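Tryptophan synthase alpha chain (Aquifex aeolicus, PDB 2EKC) probably cleaves indoleglycerol phosphate to indole and glyceraldehyde 3-phosphate, as the alpha subunit of the enzyme that completes tryptophan biosynthesis. Local coordinates at residues Leu48-Pro53 with Ile95-Met100; Asp80-Ser85 with Arg119-Asp124; Leu19-Met24 with Ser235-Leu240; Lys113-Ser118 with Tyr146-Val151; Val25-Tyr30 with Gln65-Val70. One frame throughout, in Å; residues are numbered along the deposited sequence. Where two conformers were deposited one is given.

All five contacts belong to one TIM barrel of eight parallel strands. Interaction 1 is the most central: it joins strands 47-51 and 97-100, and strand 18-24 of interaction 3 borders strand 47-51, their centres about 11 Å apart. The centre of interaction 2 lies about 9 Å from that of interaction 1, where helix 78-91 meets the end of helix 111-120, and interaction 4 uses that second helix again. Interaction 5 packs the loop after strand 18-24 on helix 62-73, about 24 Å between centres from interaction 4. Along the chain, interaction 3 spans almost the whole barrel and encloses the other four, so the helix after the eighth strand closes against the first strand.

Interaction 1 of 5, residues Leu48-Pro53 with Ile95-Met100; sequences LEIGFP and IPFLLM
L48 N donates to P96 O and L98 N to L48 O (2.7 Å), beginning the run of main-chain hydrogen bonds between the parallel strands 47-51 and 97-100. I50 N to L98 O and M100 N to I50 O continue it, and F52 N extends the series to M100 O at 3.1 Å. The four bonds from L48 N to M100 N are all close to straight. A CA-H...O contact from E49 CA to L98 O adds to the backbone pairing. One water donates to both F52 O and M100 O, joining the two chains again next to the F52 N to M100 O bond.

The apolar contacts lie on the face carrying L48, I50, F97 and L99. L48 CD2 sits over one face of the F97 ring, displaced toward its rim and 4.1 Å from F97 CE1, while I50 CD1 reaches F97 CD2 at 4.0 Å. L99 CD1 lies against F52 CB at 4.2 Å. Branched aliphatic chains and a flat ring suit this layer, since they fill it without needing polar partners.

The other face carries E49, a predicted proton acceptor, with L98 and M100; M100 touches Y22 of strand 18-24. That strand hydrogen-bonds along the other edge of 47-51, D124 and G125 pair with F97 and L99, and helix 78-91 covers L48, F97 and L99.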
# COMPACT_ATOMS: atom_id res chain seq x y z
N LEU A 48 -3.10 4.68 2.92
CA LEU A 48 -2.44 3.85 3.91
C LEU A 48 -2.35 2.39 3.51
O LEU A 48 -3.32 1.82 3.00
CB LEU A 48 -3.18 3.96 5.24
CG LEU A 48 -2.56 3.30 6.46
CD1 LEU A 48 -1.26 4.02 6.80
CD2 LEU A 48 -3.52 3.34 7.64
N GLU A 49 -1.18 1.78 3.71
CA GLU A 49 -1.01 0.36 3.44
C GLU A 49 -0.86 -0.26 4.83
O GLU A 49 0.07 0.07 5.57
CB GLU A 49 0.23 0.06 2.62
CG GLU A 49 0.28 0.70 1.25
CD GLU A 49 1.37 0.09 0.37
OE1 GLU A 49 2.42 -0.29 0.93
OE2 GLU A 49 1.17 -0.01 -0.86
N ILE A 50 -1.78 -1.16 5.17
CA ILE A 50 -1.78 -1.82 6.47
C ILE A 50 -1.18 -3.21 6.38
O ILE A 50 -1.73 -4.08 5.71
CB ILE A 50 -3.23 -1.92 7.01
CG1 ILE A 50 -3.87 -0.52 7.04
CG2 ILE A 50 -3.24 -2.56 8.39
CD1 ILE A 50 -5.33 -0.49 7.53
N GLY A 51 -0.04 -3.41 7.04
CA GLY A 51 0.63 -4.71 7.00
C GLY A 51 0.02 -5.79 7.88
O GLY A 51 -0.14 -5.59 9.08
N PHE A 52 -0.29 -6.93 7.27
CA PHE A 52 -0.88 -8.09 7.95
C PHE A 52 0.27 -9.09 8.14
O PHE A 52 0.68 -9.75 7.19
CB PHE A 52 -2.00 -8.66 7.04
CG PHE A 52 -2.62 -9.95 7.52
CD1 PHE A 52 -2.44 -10.41 8.83
CD2 PHE A 52 -3.42 -10.70 6.66
CE1 PHE A 52 -3.06 -11.59 9.26
CE2 PHE A 52 -4.04 -11.88 7.08
CZ PHE A 52 -3.86 -12.33 8.39
N PRO A 53 0.80 -9.21 9.37
CA PRO A 53 1.91 -10.12 9.67
C PRO A 53 1.75 -11.53 9.10
O PRO A 53 0.71 -12.16 9.29
CB PRO A 53 1.95 -10.12 11.20
CG PRO A 53 1.45 -8.75 11.54
CD PRO A 53 0.28 -8.59 10.60
N ILE A 95 -9.52 8.64 4.02
CA ILE A 95 -8.22 8.12 3.60
C ILE A 95 -8.35 6.66 3.15
O ILE A 95 -8.80 5.81 3.92
CB ILE A 95 -7.18 8.18 4.75
CG1 ILE A 95 -6.97 9.63 5.21
CG2 ILE A 95 -5.86 7.55 4.28
CD1 ILE A 95 -6.46 10.56 4.14
N PRO A 96 -7.98 6.36 1.90
CA PRO A 96 -8.08 4.98 1.41
C PRO A 96 -7.17 4.05 2.22
O PRO A 96 -6.01 4.38 2.49
CB PRO A 96 -7.59 5.10 -0.03
CG PRO A 96 -7.94 6.49 -0.40
CD PRO A 96 -7.56 7.27 0.83
N PHE A 97 -7.70 2.89 2.62
CA PHE A 97 -6.95 1.89 3.37
C PHE A 97 -6.73 0.67 2.48
O PHE A 97 -7.69 0.07 1.98
CB PHE A 97 -7.72 1.43 4.62
CG PHE A 97 -7.76 2.43 5.75
CD1 PHE A 97 -7.26 3.72 5.59
CD2 PHE A 97 -8.33 2.07 6.97
CE1 PHE A 97 -7.32 4.64 6.63
CE2 PHE A 97 -8.41 2.99 8.02
CZ PHE A 97 -7.90 4.27 7.85
N LEU A 98 -5.47 0.29 2.29
CA LEU A 98 -5.13 -0.88 1.49
C LEU A 98 -4.52 -1.94 2.39
O LEU A 98 -3.50 -1.69 3.04
CB LEU A 98 -4.12 -0.52 0.40
CG LEU A 98 -4.54 0.40 -0.74
CD1 LEU A 98 -3.36 0.60 -1.67
CD2 LEU A 98 -5.72 -0.21 -1.49
N LEU A 99 -5.15 -3.10 2.45
CA LEU A 99 -4.64 -4.18 3.28
C LEU A 99 -3.55 -4.92 2.52
O LEU A 99 -3.78 -5.39 1.40
CB LEU A 99 -5.76 -5.16 3.65
CG LEU A 99 -5.29 -6.37 4.48
CD1 LEU A 99 -4.92 -5.91 5.89
CD2 LEU A 99 -6.39 -7.42 4.54
N MET A 100 -2.37 -5.02 3.13
CA MET A 100 -1.26 -5.73 2.52
C MET A 100 -1.27 -7.13 3.11
O MET A 100 -0.91 -7.33 4.27
CB MET A 100 0.07 -5.03 2.84
CG MET A 100 1.27 -5.59 2.07
SD MET A 100 1.88 -7.20 2.64
CE MET A 100 1.10 -8.27 1.60
O HOH W 1 1.55 -8.72 4.97

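Interaction 2 of 5, residues Asp80-Ser85 with Arg119-Asp124; sequences DVLELS and REKGID
S85 OG donates to K121 O at 2.7 Å, tying helix 78-91 to the turn that ends helix 111-120, two neighbouring helices on the outside of the TIM barrel. The hydroxyl lies above the carbonyl plane of K121, 35° out of it, and is anti to its own backbone N (chi1 170°). The turn is a Schellman motif with G122 as its C-prime residue: its positive phi would jam a CB against the preceding carbonyl, which calls for glycine, and such a CB would also crowd S85 OG.

Apolar contacts lie beside the bond. The L82 side chain crosses that of K121 at about a right angle, L82 CB meeting K121 CG at 3.6 Å, and L82 CD2 reaches I123 CG1 at 4.0 Å. Lysine suits this margin because its methylenes cover L82 while NZ goes on to a salt bridge with E86; a water accepts from NZ and makes a weak bond to E83 OE1. An alanine at S85 would probably leave K121 O without this donor and the end of the turn less firmly held to the helix. I123 also touches L99 and I50 of the barrel strands, and its CD1 packs against S85 OG at 3.5 Å.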
# COMPACT_ATOMS: atom_id res chain seq x y z
N ASP A 80 -6.80 -8.59 14.87
CA ASP A 80 -6.16 -7.40 15.42
C ASP A 80 -5.92 -6.39 14.31
O ASP A 80 -6.03 -5.18 14.51
CB ASP A 80 -4.83 -7.75 16.10
CG ASP A 80 -5.00 -8.75 17.24
OD1 ASP A 80 -5.73 -8.44 18.20
OD2 ASP A 80 -4.41 -9.85 17.16
N VAL A 81 -5.58 -6.90 13.13
CA VAL A 81 -5.34 -6.04 11.98
C VAL A 81 -6.59 -5.26 11.62
O VAL A 81 -6.53 -4.05 11.38
CB VAL A 81 -4.91 -6.86 10.74
CG1 VAL A 81 -4.85 -5.95 9.51
CG2 VAL A 81 -3.53 -7.49 10.99
N LEU A 82 -7.74 -5.94 11.59
CA LEU A 82 -8.99 -5.27 11.24
C LEU A 82 -9.48 -4.34 12.35
O LEU A 82 -10.16 -3.36 12.06
CB LEU A 82 -10.06 -6.30 10.89
CG LEU A 82 -9.78 -7.13 9.62
CD1 LEU A 82 -10.99 -7.98 9.29
CD2 LEU A 82 -9.44 -6.21 8.45
N GLU A 83 -9.15 -4.65 13.60
CA GLU A 83 -9.54 -3.80 14.72
C GLU A 83 -8.83 -2.46 14.56
O GLU A 83 -9.41 -1.40 14.80
CB GLU A 83 -9.16 -4.44 16.05
CG GLU A 83 -9.36 -3.55 17.27
CD GLU A 83 -10.81 -3.23 17.57
OE1 GLU A 83 -11.50 -2.64 16.70
OE2 GLU A 83 -11.28 -3.56 18.68
N LEU A 84 -7.56 -2.51 14.15
CA LEU A 84 -6.77 -1.30 13.95
C LEU A 84 -7.33 -0.50 12.78
O LEU A 84 -7.41 0.72 12.83
CB LEU A 84 -5.29 -1.67 13.69
CG LEU A 84 -4.32 -0.51 13.43
CD1 LEU A 84 -2.93 -0.89 13.92
CD2 LEU A 84 -4.30 -0.17 11.95
N SER A 85 -7.73 -1.20 11.71
CA SER A 85 -8.32 -0.53 10.55
C SER A 85 -9.60 0.18 10.98
O SER A 85 -9.81 1.35 10.67
CB SER A 85 -8.65 -1.55 9.45
OG SER A 85 -9.42 -0.96 8.41
N ARG A 119 -14.12 -5.64 4.35
CA ARG A 119 -15.02 -4.56 3.97
C ARG A 119 -15.74 -3.97 5.19
O ARG A 119 -15.89 -2.75 5.30
CB ARG A 119 -16.06 -5.06 2.96
CG ARG A 119 -16.89 -3.97 2.32
CD ARG A 119 -15.99 -2.95 1.64
NE ARG A 119 -16.72 -2.00 0.81
CZ ARG A 119 -16.18 -0.91 0.27
NH1 ARG A 119 -14.90 -0.64 0.46
NH2 ARG A 119 -16.92 -0.10 -0.48
N GLU A 120 -16.18 -4.82 6.10
CA GLU A 120 -16.89 -4.36 7.29
C GLU A 120 -16.02 -3.51 8.22
O GLU A 120 -16.54 -2.67 8.95
CB GLU A 120 -17.45 -5.55 8.07
CG GLU A 120 -18.33 -6.48 7.24
CD GLU A 120 -19.09 -7.49 8.08
OE1 GLU A 120 -18.56 -7.90 9.14
OE2 GLU A 120 -20.21 -7.87 7.69
N LYS A 121 -14.71 -3.71 8.18
CA LYS A 121 -13.80 -2.97 9.05
C LYS A 121 -13.07 -1.79 8.42
O LYS A 121 -12.07 -1.32 8.96
CB LYS A 121 -12.78 -3.92 9.68
CG LYS A 121 -13.39 -5.04 10.51
CD LYS A 121 -14.01 -4.52 11.78
CE LYS A 121 -14.55 -5.66 12.63
NZ LYS A 121 -15.14 -5.18 13.91
N GLY A 122 -13.54 -1.30 7.28
CA GLY A 122 -12.91 -0.15 6.66
C GLY A 122 -11.87 -0.34 5.58
O GLY A 122 -11.31 0.65 5.10
N ILE A 123 -11.59 -1.57 5.17
CA ILE A 123 -10.58 -1.78 4.13
C ILE A 123 -11.16 -1.41 2.77
O ILE A 123 -12.30 -1.77 2.45
CB ILE A 123 -10.10 -3.26 4.09
CG1 ILE A 123 -9.39 -3.61 5.41
CG2 ILE A 123 -9.15 -3.47 2.91
CD1 ILE A 123 -8.12 -2.80 5.67
N ASP A 124 -10.39 -0.70 1.96
CA ASP A 124 -10.84 -0.28 0.64
C ASP A 124 -10.39 -1.20 -0.48
O ASP A 124 -11.10 -1.35 -1.47
CB ASP A 124 -10.36 1.14 0.35
CG ASP A 124 -11.05 2.16 1.22
OD1 ASP A 124 -12.28 2.29 1.11
OD2 ASP A 124 -10.35 2.83 2.02
O HOH W 2 -12.79 -5.11 15.17

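Interaction 3 of 5, residues Leu19-Met24 with Ser235-Leu240; sequences LVSYLM and SALVKL
L237 reaches from helix 235-242 onto strand 18-24 in two places, its CD1 lying 3.5 Å from S21 CB and its CB 3.9 Å from L23 CD2. This is the closure of a TIM barrel: a helix following the eighth strand packs on the outside of the first, with the short segment axes 7.3 Å apart and at 43°. The L23 and L237 side chains cross at about a right angle, so the methyl of L23 meets the root of L237 while the tip of L237 passes on to S21. The CB of L237 points toward the strand, and chi1 (-53°) sets CG anti to the carbonyl carbon, from where CD1 meets S21.

V238 forms the other half of the first shell. Its CG2 lies 4.0 Å from Y22 O, a carbonyl buried here with no hydrogen-bonding partner in the model, and it also approaches L23 CD2. A small residue suits the place of S21, where a leucine methyl comes close and the hydroxyl is occupied by T45 OG1.

Further out, L249 and L252 of helix 246-258 pack against L237, and I64 of helix 62-73 touches both V238 and Y22. On the inner side of the strand, Y22 contacts both predicted proton acceptors, D60 and E49, and its CB packs against E49 OE1.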
# COMPACT_ATOMS: atom_id res chain seq x y z
N LEU A 19 1.08 10.22 -1.30
CA LEU A 19 2.10 9.61 -0.47
C LEU A 19 1.41 8.39 0.13
O LEU A 19 0.39 8.52 0.82
CB LEU A 19 2.56 10.52 0.67
CG LEU A 19 3.40 9.77 1.72
CD1 LEU A 19 4.60 9.11 1.05
CD2 LEU A 19 3.86 10.72 2.81
N VAL A 20 1.92 7.21 -0.19
CA VAL A 20 1.36 5.96 0.32
C VAL A 20 2.31 5.47 1.41
O VAL A 20 3.46 5.18 1.13
CB VAL A 20 1.28 4.90 -0.80
CG1 VAL A 20 0.69 3.62 -0.27
CG2 VAL A 20 0.44 5.43 -1.95
N SER A 21 1.82 5.41 2.65
CA SER A 21 2.66 4.98 3.77
C SER A 21 2.33 3.56 4.19
O SER A 21 1.16 3.19 4.35
CB SER A 21 2.48 5.93 4.96
OG SER A 21 2.83 7.25 4.59
N TYR A 22 3.37 2.77 4.39
CA TYR A 22 3.24 1.37 4.76
C TYR A 22 3.85 1.10 6.14
O TYR A 22 5.03 1.36 6.37
CB TYR A 22 3.91 0.53 3.66
CG TYR A 22 4.01 -0.96 3.87
CD1 TYR A 22 3.03 -1.67 4.56
CD2 TYR A 22 5.08 -1.68 3.33
CE1 TYR A 22 3.11 -3.07 4.72
CE2 TYR A 22 5.17 -3.07 3.47
CZ TYR A 22 4.19 -3.75 4.17
OH TYR A 22 4.30 -5.12 4.31
N LEU A 23 3.02 0.59 7.05
CA LEU A 23 3.45 0.24 8.40
C LEU A 23 2.87 -1.13 8.73
O LEU A 23 1.88 -1.55 8.14
CB LEU A 23 2.94 1.27 9.43
CG LEU A 23 3.64 2.63 9.52
CD1 LEU A 23 2.89 3.53 10.50
CD2 LEU A 23 5.08 2.43 9.98
N MET A 24 3.50 -1.83 9.68
CA MET A 24 3.07 -3.17 10.08
C MET A 24 2.31 -3.17 11.40
O MET A 24 2.77 -2.60 12.38
CB MET A 24 4.30 -4.09 10.20
CG MET A 24 3.97 -5.52 10.60
SD MET A 24 3.24 -6.45 9.23
CE MET A 24 4.62 -6.50 8.12
N SER A 235 9.83 0.73 4.32
CA SER A 235 10.97 0.41 5.16
C SER A 235 11.48 1.58 5.99
O SER A 235 11.76 1.42 7.18
CB SER A 235 12.12 -0.17 4.33
OG SER A 235 12.52 0.73 3.31
N ALA A 236 11.59 2.76 5.39
CA ALA A 236 12.07 3.93 6.11
C ALA A 236 11.17 4.27 7.31
O ALA A 236 11.66 4.71 8.35
CB ALA A 236 12.16 5.13 5.18
N LEU A 237 9.87 4.07 7.15
CA LEU A 237 8.94 4.36 8.23
C LEU A 237 9.04 3.30 9.32
O LEU A 237 9.08 3.61 10.51
CB LEU A 237 7.50 4.42 7.70
CG LEU A 237 7.22 5.35 6.51
CD1 LEU A 237 5.74 5.31 6.20
CD2 LEU A 237 7.66 6.79 6.83
N VAL A 238 9.10 2.04 8.89
CA VAL A 238 9.18 0.91 9.81
C VAL A 238 10.41 0.99 10.72
O VAL A 238 10.32 0.72 11.92
CB VAL A 238 9.18 -0.42 9.01
CG1 VAL A 238 9.47 -1.60 9.93
CG2 VAL A 238 7.84 -0.60 8.34
N LYS A 239 11.54 1.39 10.15
CA LYS A 239 12.78 1.54 10.90
C LYS A 239 12.60 2.46 12.11
O LYS A 239 12.98 2.12 13.23
CB LYS A 239 13.87 2.10 9.98
CG LYS A 239 15.16 2.49 10.68
CD LYS A 239 16.19 2.96 9.67
CE LYS A 239 17.45 3.45 10.37
NZ LYS A 239 18.60 3.60 9.43
N LEU A 240 12.00 3.62 11.86
CA LEU A 240 11.76 4.60 12.92
C LEU A 240 10.78 4.06 13.95
O LEU A 240 10.95 4.26 15.15
CB LEU A 240 11.24 5.90 12.32
CG LEU A 240 12.27 6.64 11.46
CD1 LEU A 240 11.64 7.86 10.82
CD2 LEU A 240 13.47 7.04 12.33

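Interaction 4 of 5, residues Lys113-Ser118 with Tyr146-Val151; sequences KFCRLS and YVLSFV
C115 and Y146 make the tightest apolar contact between helix 111-120 and the residues that follow helix 133-145, with C115 CB 3.5 Å from Y146 CD2. The same CB meets L148 CD1 at 3.6 Å, so cysteine, short and only weakly polar, fits where two larger side chains converge. L148 CD1 also approaches S118 CB, and F126 of strand 125-127 touches C115, S118 and L148 from the barrel side.

The Y146 ring turns one face to the helix backbone. C115 C and R116 N sit above that face, both offset toward the rim, while R116 CB comes to Y146 CE1 at 3.7 Å. Tyrosine suits this place: the ring packs on the C115-R116 backbone while OH hydrogen-bonds to E112, a polar link to the helix just before K113.

Between the two segments themselves there are no hydrogen bonds. Within the helix, S118 OG donates to F114 O at 2.9 Å, and S118 N reaches the same oxygen from the opposite face of its plane, so two donors hold one carbonyl.

V147, with positive phi, is the C-prime residue of a Schellman motif ending helix 133-145; the chain then turns through L148 into the next strand, the alpha-to-beta step of a TIM barrel.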
# COMPACT_ATOMS: atom_id res chain seq x y z
N LYS A 113 -15.30 -15.00 3.48
CA LYS A 113 -15.17 -14.46 4.83
C LYS A 113 -14.11 -13.36 4.92
O LYS A 113 -14.35 -12.31 5.51
CB LYS A 113 -14.84 -15.57 5.83
CG LYS A 113 -14.63 -15.05 7.24
CD LYS A 113 -14.25 -16.15 8.22
CE LYS A 113 -15.38 -17.12 8.46
NZ LYS A 113 -15.05 -18.04 9.60
N PHE A 114 -12.94 -13.62 4.35
CA PHE A 114 -11.84 -12.66 4.37
C PHE A 114 -12.29 -11.32 3.80
O PHE A 114 -12.08 -10.27 4.41
CB PHE A 114 -10.66 -13.21 3.57
CG PHE A 114 -9.37 -12.46 3.79
CD1 PHE A 114 -9.09 -11.30 3.07
CD2 PHE A 114 -8.44 -12.92 4.71
CE1 PHE A 114 -7.89 -10.61 3.27
CE2 PHE A 114 -7.24 -12.24 4.92
CZ PHE A 114 -6.96 -11.08 4.20
N CYS A 115 -12.91 -11.36 2.63
CA CYS A 115 -13.38 -10.14 2.00
C CYS A 115 -14.51 -9.49 2.78
O CYS A 115 -14.53 -8.27 2.95
CB CYS A 115 -13.82 -10.44 0.56
SG CYS A 115 -12.43 -10.82 -0.56
N ARG A 116 -15.44 -10.30 3.28
CA ARG A 116 -16.57 -9.80 4.07
C ARG A 116 -16.06 -9.00 5.27
O ARG A 116 -16.45 -7.86 5.48
CB ARG A 116 -17.44 -10.97 4.58
CG ARG A 116 -18.71 -10.57 5.33
CD ARG A 116 -19.32 -11.79 6.03
NE ARG A 116 -18.70 -12.05 7.32
CZ ARG A 116 -18.60 -13.26 7.88
NH1 ARG A 116 -19.07 -14.32 7.26
NH2 ARG A 116 -18.02 -13.39 9.07
N LEU A 117 -15.18 -9.62 6.05
CA LEU A 117 -14.61 -8.97 7.22
C LEU A 117 -13.83 -7.70 6.89
O LEU A 117 -13.97 -6.68 7.56
CB LEU A 117 -13.72 -9.95 7.99
CG LEU A 117 -14.49 -11.10 8.65
CD1 LEU A 117 -13.53 -12.13 9.20
CD2 LEU A 117 -15.39 -10.54 9.74
N SER A 118 -12.99 -7.77 5.85
CA SER A 118 -12.19 -6.61 5.45
C SER A 118 -13.08 -5.41 5.13
O SER A 118 -12.82 -4.29 5.59
CB SER A 118 -11.34 -6.95 4.21
OG SER A 118 -10.33 -7.90 4.52
N TYR A 146 -17.53 -7.90 -3.01
CA TYR A 146 -17.49 -7.12 -1.77
C TYR A 146 -16.98 -5.70 -1.97
O TYR A 146 -16.68 -4.99 -1.01
CB TYR A 146 -16.64 -7.85 -0.72
CG TYR A 146 -17.30 -9.12 -0.22
CD1 TYR A 146 -18.22 -9.09 0.82
CD2 TYR A 146 -17.04 -10.34 -0.83
CE1 TYR A 146 -18.88 -10.25 1.24
CE2 TYR A 146 -17.70 -11.51 -0.43
CZ TYR A 146 -18.62 -11.45 0.61
OH TYR A 146 -19.27 -12.60 1.00
N VAL A 147 -16.89 -5.29 -3.23
CA VAL A 147 -16.45 -3.94 -3.57
C VAL A 147 -15.12 -3.59 -2.90
O VAL A 147 -14.99 -2.57 -2.21
CB VAL A 147 -17.51 -2.89 -3.16
CG1 VAL A 147 -17.19 -1.55 -3.79
CG2 VAL A 147 -18.90 -3.36 -3.59
N LEU A 148 -14.13 -4.45 -3.11
CA LEU A 148 -12.78 -4.25 -2.60
C LEU A 148 -11.93 -4.03 -3.85
O LEU A 148 -11.90 -4.87 -4.75
CB LEU A 148 -12.31 -5.49 -1.84
CG LEU A 148 -13.00 -5.72 -0.50
CD1 LEU A 148 -12.67 -7.11 0.02
CD2 LEU A 148 -12.55 -4.65 0.48
N SER A 149 -11.24 -2.90 -3.89
CA SER A 149 -10.42 -2.53 -5.04
C SER A 149 -9.22 -3.45 -5.29
O SER A 149 -8.39 -3.66 -4.41
CB SER A 149 -9.96 -1.08 -4.88
OG SER A 149 -9.54 -0.53 -6.11
N PHE A 150 -9.14 -3.98 -6.51
CA PHE A 150 -8.03 -4.85 -6.88
C PHE A 150 -6.89 -3.99 -7.42
O PHE A 150 -7.06 -3.22 -8.36
CB PHE A 150 -8.47 -5.86 -7.94
CG PHE A 150 -7.41 -6.86 -8.29
CD1 PHE A 150 -7.10 -7.89 -7.41
CD2 PHE A 150 -6.70 -6.77 -9.48
CE1 PHE A 150 -6.09 -8.81 -7.71
CE2 PHE A 150 -5.70 -7.68 -9.80
CZ PHE A 150 -5.39 -8.70 -8.91
N VAL A 151 -5.71 -4.13 -6.81
CA VAL A 151 -4.54 -3.36 -7.22
C VAL A 151 -3.47 -4.28 -7.81
O VAL A 151 -2.74 -4.94 -7.08
CB VAL A 151 -3.95 -2.61 -6.01
CG1 VAL A 151 -2.73 -1.80 -6.44
CG2 VAL A 151 -5.02 -1.69 -5.40

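Interaction 5 of 5, residues Val25-Tyr30 with Gln65-Val70; sequences VGYPDY and QVAHEV
The Y27 ring packs on A67 of helix 62-73, pinning the loop after the first strand of the TIM barrel to that helix. In the tight part, A67 CA lies over the ring in a CH-pi contact, 4.0 Å from its centroid and 27° off the normal, with A67 CB 3.7 Å from Y27 CG. Alanine suits this spot because its small side chain lets the ring approach the helix backbone. P28 CB sits over the opposite face, toward the rim. At the ring edge, V70 CB meets Y27 CD1 at 3.8 Å, and V70 CG1 approaches P28 O at 3.6 Å. V238 of helix 235-242 adjoins both Y27 and A67. An alanine at Y27 would probably open a gap over A67 and leave the loop less firmly held to the helix.

Toward the surface the packing thins: exposed V66 touches the ring only with CG1, at 4.3 Å from Y27 CE1.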
# COMPACT_ATOMS: atom_id res chain seq x y z
N VAL A 25 1.15 -3.82 11.42
CA VAL A 25 0.37 -3.89 12.65
C VAL A 25 1.10 -4.77 13.65
O VAL A 25 1.47 -5.89 13.32
CB VAL A 25 -1.03 -4.51 12.43
CG1 VAL A 25 -1.76 -4.60 13.77
CG2 VAL A 25 -1.84 -3.67 11.44
N GLY A 26 1.32 -4.26 14.86
CA GLY A 26 1.99 -5.05 15.87
C GLY A 26 3.50 -4.87 16.00
O GLY A 26 4.12 -5.52 16.83
N TYR A 27 4.09 -4.00 15.18
CA TYR A 27 5.53 -3.76 15.25
C TYR A 27 5.84 -2.33 15.65
O TYR A 27 5.36 -1.39 15.02
CB TYR A 27 6.20 -4.02 13.89
CG TYR A 27 7.68 -3.72 13.91
CD1 TYR A 27 8.58 -4.56 14.56
CD2 TYR A 27 8.18 -2.56 13.31
CE1 TYR A 27 9.94 -4.27 14.62
CE2 TYR A 27 9.55 -2.25 13.37
CZ TYR A 27 10.42 -3.11 14.02
OH TYR A 27 11.76 -2.80 14.08
N PRO A 28 6.67 -2.14 16.69
CA PRO A 28 7.33 -3.15 17.51
C PRO A 28 6.38 -3.85 18.49
O PRO A 28 6.75 -4.85 19.10
CB PRO A 28 8.43 -2.35 18.22
CG PRO A 28 7.81 -1.01 18.37
CD PRO A 28 7.17 -0.79 17.02
N ASP A 29 5.18 -3.30 18.61
CA ASP A 29 4.11 -3.84 19.46
C ASP A 29 2.83 -3.15 19.00
O ASP A 29 2.89 -2.12 18.34
CB ASP A 29 4.39 -3.56 20.95
CG ASP A 29 4.51 -2.08 21.27
OD1 ASP A 29 3.48 -1.38 21.29
OD2 ASP A 29 5.64 -1.62 21.50
N TYR A 30 1.67 -3.72 19.32
CA TYR A 30 0.41 -3.14 18.87
C TYR A 30 0.26 -1.65 19.20
O TYR A 30 0.04 -0.84 18.30
CB TYR A 30 -0.80 -3.89 19.45
CG TYR A 30 -2.11 -3.44 18.84
CD1 TYR A 30 -2.57 -3.99 17.64
CD2 TYR A 30 -2.87 -2.43 19.43
CE1 TYR A 30 -3.75 -3.55 17.05
CE2 TYR A 30 -4.05 -1.97 18.84
CZ TYR A 30 -4.49 -2.53 17.65
OH TYR A 30 -5.64 -2.08 17.06
N GLN A 65 10.64 -7.82 6.90
CA GLN A 65 10.56 -9.20 7.37
C GLN A 65 10.69 -9.24 8.89
O GLN A 65 10.08 -10.08 9.55
CB GLN A 65 11.65 -10.07 6.73
CG GLN A 65 11.47 -10.30 5.23
CD GLN A 65 12.29 -11.47 4.72
OE1 GLN A 65 13.39 -11.73 5.22
NE2 GLN A 65 11.77 -12.18 3.72
N VAL A 66 11.50 -8.34 9.45
CA VAL A 66 11.66 -8.30 10.91
C VAL A 66 10.32 -7.90 11.53
O VAL A 66 9.89 -8.48 12.52
CB VAL A 66 12.74 -7.28 11.34
CG1 VAL A 66 12.71 -7.10 12.87
CG2 VAL A 66 14.12 -7.76 10.91
N ALA A 67 9.67 -6.91 10.93
CA ALA A 67 8.37 -6.45 11.42
C ALA A 67 7.38 -7.61 11.43
O ALA A 67 6.61 -7.77 12.37
CB ALA A 67 7.85 -5.30 10.55
N HIS A 68 7.40 -8.42 10.38
CA HIS A 68 6.51 -9.57 10.30
C HIS A 68 6.72 -10.51 11.49
O HIS A 68 5.78 -10.83 12.23
CB HIS A 68 6.78 -10.36 9.01
CG HIS A 68 6.05 -9.84 7.81
ND1 HIS A 68 4.73 -10.13 7.56
CD2 HIS A 68 6.48 -9.09 6.77
CE1 HIS A 68 4.37 -9.58 6.41
NE2 HIS A 68 5.42 -8.94 5.91
N GLU A 69 7.96 -10.93 11.66
CA GLU A 69 8.35 -11.86 12.72
C GLU A 69 8.00 -11.37 14.12
O GLU A 69 7.38 -12.09 14.91
CB GLU A 69 9.85 -12.14 12.65
CG GLU A 69 10.31 -13.27 13.55
CD GLU A 69 11.82 -13.40 13.60
OE1 GLU A 69 12.45 -13.33 12.52
OE2 GLU A 69 12.37 -13.58 14.71
N VAL A 70 8.40 -10.14 14.42
CA VAL A 70 8.13 -9.55 15.73
C VAL A 70 6.63 -9.48 15.98
O VAL A 70 6.15 -9.91 17.03
CB VAL A 70 8.76 -8.14 15.83
CG1 VAL A 70 8.37 -7.47 17.15
CG2 VAL A 70 10.29 -8.25 15.72